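Inorganic pyrophosphatase (Thermus thermophilus, PDB 2PRD) hydrolyses inorganic pyrophosphate to two phosphate ions with magnesium as its cofactor, acting as a hexamer of identical subunits. Local coordinates at residues A[6-11]-A[56-61]; A[18-23]-A[81-86]. All coordinates share one frame; numbering follows the deposited sequence.

Contact 1: residues A[6-11]-A[56-61]; sequences LPVGDK and GFIPST
Leu6 overlaps the ring of Pro59 with the root of its side chain: its CB lies 3.6 Å from Pro59 CB, and Pro59 CG follows at 3.9 Å. The same edge of the ring slides beneath the backbone carbonyl, with Pro59 CB 3.3 Å from Leu6 O. That oxygen also accepts a short hydrogen bond of 2.6 Å from Ser60 OG. The hydroxyl approaches from above the carbonyl plane, 39° out of it. With OG anti to its carbonyl carbon (chi1 -70°), Ser60 brings the hydroxyl to Leu6 O.

Here the N-terminal arm of the chain runs along the exit from strand 54-57 before joining the sheet as strand 15-22; the two strands are neighbours in the curled sheet of the OB-fold-like barrel of this family, and Val8 and Pro7 already bond to His17. Val8 carries the other half of the contact. Its CG2, anti to the backbone N, presses on Ile58 CG2 at 3.5 Å, closer than methyl groups usually pack, while Val8 CB rests 3.6 Å from Pro59 O. Thr61 OG1 donates a 2.8 Å hydrogen bond back to Ile58 O and is also bonded to Leu69 N.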
loop_
_atom_site.group_PDB
_atom_site.type_symbol
_atom_site.label_atom_id
_atom_site.label_comp_id
_atom_site.label_asym_id
_atom_site.label_seq_id
_atom_site.Cartn_x
_atom_site.Cartn_y
_atom_site.Cartn_z
ATOM N N LEU A 6 -12.234 -10.683 27.341
ATOM C CA LEU A 6 -12.688 -9.296 27.411
ATOM C C LEU A 6 -14.219 -9.367 27.463
ATOM O O LEU A 6 -14.788 -10.373 27.040
ATOM C CB LEU A 6 -12.313 -8.663 26.068
ATOM C CG LEU A 6 -10.827 -8.286 25.960
ATOM C CD1 LEU A 6 -10.695 -7.247 24.855
ATOM C CD2 LEU A 6 -10.361 -7.682 27.253
ATOM N N PRO A 7 -14.833 -8.316 27.966
ATOM C CA PRO A 7 -16.291 -8.233 28.068
ATOM C C PRO A 7 -16.871 -8.182 26.667
ATOM O O PRO A 7 -16.229 -7.560 25.813
ATOM C CB PRO A 7 -16.538 -6.916 28.788
ATOM C CG PRO A 7 -15.226 -6.520 29.387
ATOM C CD PRO A 7 -14.154 -7.124 28.510
ATOM N N VAL A 8 -18.040 -8.773 26.503
ATOM C CA VAL A 8 -18.673 -8.810 25.189
ATOM C C VAL A 8 -19.292 -7.484 24.810
ATOM O O VAL A 8 -19.613 -7.271 23.624
ATOM C CB VAL A 8 -19.722 -9.929 25.082
ATOM C CG1 VAL A 8 -20.845 -9.634 26.048
ATOM C CG2 VAL A 8 -20.242 -9.988 23.649
ATOM N N GLY A 9 -19.507 -6.636 25.784
ATOM C CA GLY A 9 -20.062 -5.306 25.543
ATOM C C GLY A 9 -21.456 -5.111 26.072
ATOM O O GLY A 9 -22.288 -6.005 26.078
ATOM N N ASP A 10 -21.734 -3.886 26.455
ATOM C CA ASP A 10 -22.998 -3.457 27.036
ATOM C C ASP A 10 -24.221 -3.429 26.155
ATOM O O ASP A 10 -25.357 -3.446 26.667
ATOM C CB ASP A 10 -22.760 -2.042 27.640
ATOM C CG ASP A 10 -21.908 -2.190 28.905
ATOM O OD1 ASP A 10 -22.249 -3.072 29.737
ATOM O OD2 ASP A 10 -20.918 -1.429 29.030
ATOM N N LYS A 11 -24.017 -3.359 24.862
ATOM C CA LYS A 11 -25.073 -3.266 23.853
ATOM C C LYS A 11 -25.334 -4.611 23.198
ATOM O O LYS A 11 -26.010 -4.703 22.173
ATOM C CB LYS A 11 -24.672 -2.218 22.797
ATOM C CG LYS A 11 -24.385 -0.834 23.378
ATOM C CD LYS A 11 -23.829 0.086 22.302
ATOM C CE LYS A 11 -22.700 0.939 22.887
ATOM N NZ LYS A 11 -22.494 2.218 22.129
ATOM N N GLY A 56 -12.521 -12.184 13.109
ATOM C CA GLY A 56 -11.995 -12.199 14.520
ATOM C C GLY A 56 -13.031 -13.012 15.297
ATOM O O GLY A 56 -13.787 -13.688 14.622
ATOM N N PHE A 57 -13.014 -12.832 16.586
ATOM C CA PHE A 57 -13.938 -13.591 17.442
ATOM C C PHE A 57 -14.634 -12.715 18.432
ATOM O O PHE A 57 -14.083 -11.628 18.686
ATOM C CB PHE A 57 -13.095 -14.688 18.156
ATOM C CG PHE A 57 -12.118 -14.203 19.187
ATOM C CD1 PHE A 57 -12.497 -13.875 20.484
ATOM C CD2 PHE A 57 -10.766 -14.088 18.886
ATOM C CE1 PHE A 57 -11.605 -13.414 21.411
ATOM C CE2 PHE A 57 -9.850 -13.619 19.808
ATOM C CZ PHE A 57 -10.256 -13.300 21.089
ATOM N N ILE A 58 -15.763 -13.175 19.005
ATOM C CA ILE A 58 -16.441 -12.363 20.055
ATOM C C ILE A 58 -15.919 -12.767 21.410
ATOM O O ILE A 58 -16.064 -13.955 21.725
ATOM C CB ILE A 58 -17.979 -12.502 19.949
ATOM C CG1 ILE A 58 -18.467 -12.100 18.546
ATOM C CG2 ILE A 58 -18.590 -11.563 21.008
ATOM C CD1 ILE A 58 -19.987 -12.065 18.373
ATOM N N PRO A 59 -15.265 -11.929 22.206
ATOM C CA PRO A 59 -14.741 -12.324 23.502
ATOM C C PRO A 59 -15.846 -12.730 24.476
ATOM O O PRO A 59 -16.963 -12.177 24.404
ATOM C CB PRO A 59 -13.915 -11.118 23.928
ATOM C CG PRO A 59 -14.561 -9.963 23.201
ATOM C CD PRO A 59 -14.995 -10.517 21.883
ATOM N N SER A 60 -15.573 -13.711 25.347
ATOM C CA SER A 60 -16.550 -14.170 26.326
ATOM C C SER A 60 -17.785 -14.837 25.749
ATOM O O SER A 60 -18.918 -14.520 26.150
ATOM C CB SER A 60 -17.090 -12.981 27.127
ATOM O OG SER A 60 -16.022 -12.519 27.973
ATOM N N THR A 61 -17.546 -15.693 24.788
ATOM C CA THR A 61 -18.608 -16.460 24.133
ATOM C C THR A 61 -17.953 -17.840 23.933
ATOM O O THR A 61 -16.714 -17.960 24.006
ATOM C CB THR A 61 -19.167 -15.952 22.827
ATOM O OG1 THR A 61 -18.133 -15.877 21.833
ATOM C CG2 THR A 61 -19.817 -14.581 22.930
#

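Contact 2: residues A[18-23]-A[81-86]; sequences MVIEVP and PGVVVE
Ile20 and Val85 meet diagonally across two antiparallel strands. Met18 is the direct partner of Val85 in the hydrogen-bonded pair, but its thioether chain leads away, toward Ile58, and the flank of Val85 is filled by isoleucine instead. Val85 CG1 sits between its own N and carbonyl carbon (chi1 35°) and fits against the bend of Ile20, 3.7 Å from both CG1 and CD1. The Ile20 chain is turned short of a staggered position (chi2 -34°), which puts CD1 at that methyl. Val19 and Val84, a non-hydrogen-bonded pair, face the other way and touch more loosely, CG2 to CG2 at 4.4 Å; Val84 also packs on Leu36 of the second subunit.

Further along, two proline rings take over the packing. Pro81 CD rides on Pro23 CG at 3.7 Å, the two rings crossing at about a right angle, and Pro81 CB lies 3.4 Å from Glu21 O. An alanine in place of Pro23 would probably leave a gap beside Pro81 CD and CG, where the Pro23 ring carbons CG and CD now pack. Glu21 and Val22 form a classic beta bulge opposite Tyr55, on the other neighbouring strand.

Four backbone hydrogen bonds join the segments; that from Ile20 N to Val83 O is almost straight (177°), and Gly82 N reaches Ile20 O at 2.7 Å. Backbone bonding thus runs on beyond the paired valines to Gly82. Glu21 O, by contrast, is buried with no hydrogen-bond partner, and the proline carbons over it offer none. No charged group takes part across the seam, which is held by backbone bonds and apolar packing; the Glu21 carboxylate, bonded through OE2 to Tyr32 N, lies near Tyr55 and Lys29, both predicted to bind substrate.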
loop_
_atom_site.group_PDB
_atom_site.type_symbol
_atom_site.label_atom_id
_atom_site.label_comp_id
_atom_site.label_asym_id
_atom_site.label_seq_id
_atom_site.Cartn_x
_atom_site.Cartn_y
_atom_site.Cartn_z
ATOM N N MET A 18 -15.525 -7.306 19.295
ATOM C CA MET A 18 -14.887 -8.313 18.458
ATOM C C MET A 18 -13.367 -8.058 18.479
ATOM O O MET A 18 -12.975 -6.887 18.437
ATOM C CB MET A 18 -15.387 -8.371 17.007
ATOM C CG MET A 18 -16.524 -9.354 16.797
ATOM S SD MET A 18 -16.912 -9.701 15.088
ATOM C CE MET A 18 -15.238 -9.971 14.476
ATOM N N VAL A 19 -12.598 -9.113 18.618
ATOM C CA VAL A 19 -11.121 -9.021 18.550
ATOM C C VAL A 19 -10.794 -9.424 17.099
ATOM O O VAL A 19 -11.152 -10.509 16.641
ATOM C CB VAL A 19 -10.442 -9.955 19.538
ATOM C CG1 VAL A 19 -8.921 -9.747 19.490
ATOM C CG2 VAL A 19 -10.894 -9.542 20.941
ATOM N N ILE A 20 -10.161 -8.494 16.386
ATOM C CA ILE A 20 -9.814 -8.712 14.989
ATOM C C ILE A 20 -8.539 -9.552 14.976
ATOM O O ILE A 20 -7.635 -9.295 15.752
ATOM C CB ILE A 20 -9.520 -7.423 14.202
ATOM C CG1 ILE A 20 -10.776 -6.561 14.069
ATOM C CG2 ILE A 20 -8.999 -7.799 12.818
ATOM C CD1 ILE A 20 -12.051 -7.397 13.946
ATOM N N GLU A 21 -8.588 -10.595 14.138
ATOM C CA GLU A 21 -7.446 -11.481 13.971
ATOM C C GLU A 21 -6.841 -11.258 12.584
ATOM O O GLU A 21 -5.615 -11.108 12.499
ATOM C CB GLU A 21 -7.773 -12.942 14.147
ATOM C CG GLU A 21 -7.951 -13.189 15.680
ATOM C CD GLU A 21 -8.554 -14.571 15.854
ATOM O OE1 GLU A 21 -9.403 -14.940 15.018
ATOM O OE2 GLU A 21 -8.107 -15.228 16.806
ATOM N N VAL A 22 -7.741 -11.247 11.593
ATOM C CA VAL A 22 -7.224 -11.048 10.207
ATOM C C VAL A 22 -7.806 -9.863 9.531
ATOM O O VAL A 22 -9.029 -9.822 9.367
ATOM C CB VAL A 22 -7.637 -12.321 9.385
ATOM C CG1 VAL A 22 -6.940 -12.378 8.007
ATOM C CG2 VAL A 22 -7.348 -13.641 10.067
ATOM N N PRO A 23 -6.982 -8.860 9.153
ATOM C CA PRO A 23 -7.495 -7.728 8.395
ATOM C C PRO A 23 -8.060 -8.139 7.020
ATOM O O PRO A 23 -7.690 -9.105 6.310
ATOM C CB PRO A 23 -6.235 -6.884 8.168
ATOM C CG PRO A 23 -5.302 -7.277 9.253
ATOM C CD PRO A 23 -5.528 -8.788 9.388
ATOM N N PRO A 81 -4.641 -6.745 13.410
ATOM C CA PRO A 81 -4.767 -7.835 14.365
ATOM C C PRO A 81 -4.670 -7.338 15.782
ATOM O O PRO A 81 -3.755 -6.516 16.090
ATOM C CB PRO A 81 -3.621 -8.799 14.030
ATOM C CG PRO A 81 -3.213 -8.410 12.641
ATOM C CD PRO A 81 -3.499 -6.903 12.500
ATOM N N GLY A 82 -5.523 -7.839 16.637
ATOM C CA GLY A 82 -5.484 -7.483 18.055
ATOM C C GLY A 82 -6.208 -6.263 18.500
ATOM O O GLY A 82 -6.133 -5.967 19.724
ATOM N N VAL A 83 -6.879 -5.543 17.621
ATOM C CA VAL A 83 -7.650 -4.372 18.045
ATOM C C VAL A 83 -9.078 -4.835 18.320
ATOM O O VAL A 83 -9.510 -5.861 17.779
ATOM C CB VAL A 83 -7.631 -3.217 17.029
ATOM C CG1 VAL A 83 -6.227 -2.950 16.494
ATOM C CG2 VAL A 83 -8.555 -3.478 15.886
ATOM N N VAL A 84 -9.742 -4.094 19.218
ATOM C CA VAL A 84 -11.117 -4.391 19.597
ATOM C C VAL A 84 -12.079 -3.465 18.913
ATOM O O VAL A 84 -11.827 -2.245 18.940
ATOM C CB VAL A 84 -11.278 -4.246 21.135
ATOM C CG1 VAL A 84 -12.734 -4.524 21.475
ATOM C CG2 VAL A 84 -10.407 -5.254 21.877
ATOM N N VAL A 85 -13.144 -3.976 18.291
ATOM C CA VAL A 85 -14.049 -2.984 17.627
ATOM C C VAL A 85 -15.453 -3.372 17.962
ATOM O O VAL A 85 -15.721 -4.567 18.184
ATOM C CB VAL A 85 -13.734 -2.957 16.124
ATOM C CG1 VAL A 85 -13.350 -4.346 15.613
ATOM C CG2 VAL A 85 -14.892 -2.503 15.253
ATOM N N GLU A 86 -16.346 -2.435 18.098
ATOM C CA GLU A 86 -17.771 -2.677 18.334
ATOM C C GLU A 86 -18.339 -2.920 16.926
ATOM O O GLU A 86 -18.172 -2.134 15.982
ATOM C CB GLU A 86 -18.432 -1.407 18.855
ATOM C CG GLU A 86 -18.010 -1.166 20.288
ATOM C CD GLU A 86 -18.223 0.317 20.601
ATOM O OE1 GLU A 86 -17.322 1.139 20.300
ATOM O OE2 GLU A 86 -19.333 0.589 21.117
#

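In the fold
Strand 15-22 is common ground: contact 2 pairs one of its edges with strand 84-97, while strand 54-57, which leads into contact 1, lies along the other, bonded through Phe57 O and Val19 N. The three strands belong to the curled sheet of the barrel. Contact 2 is buried and rests on backbone hydrogen bonds flanked by aliphatic side chains. Contact 1 is farther from the centre and only partly buried; between its two segments a single hydroxyl bond and local packing join a loop to the end of a strand, with Pro7 against Leu36 of a second subunit. The two also meet directly, where a methyl of Leu6 packs on Val84.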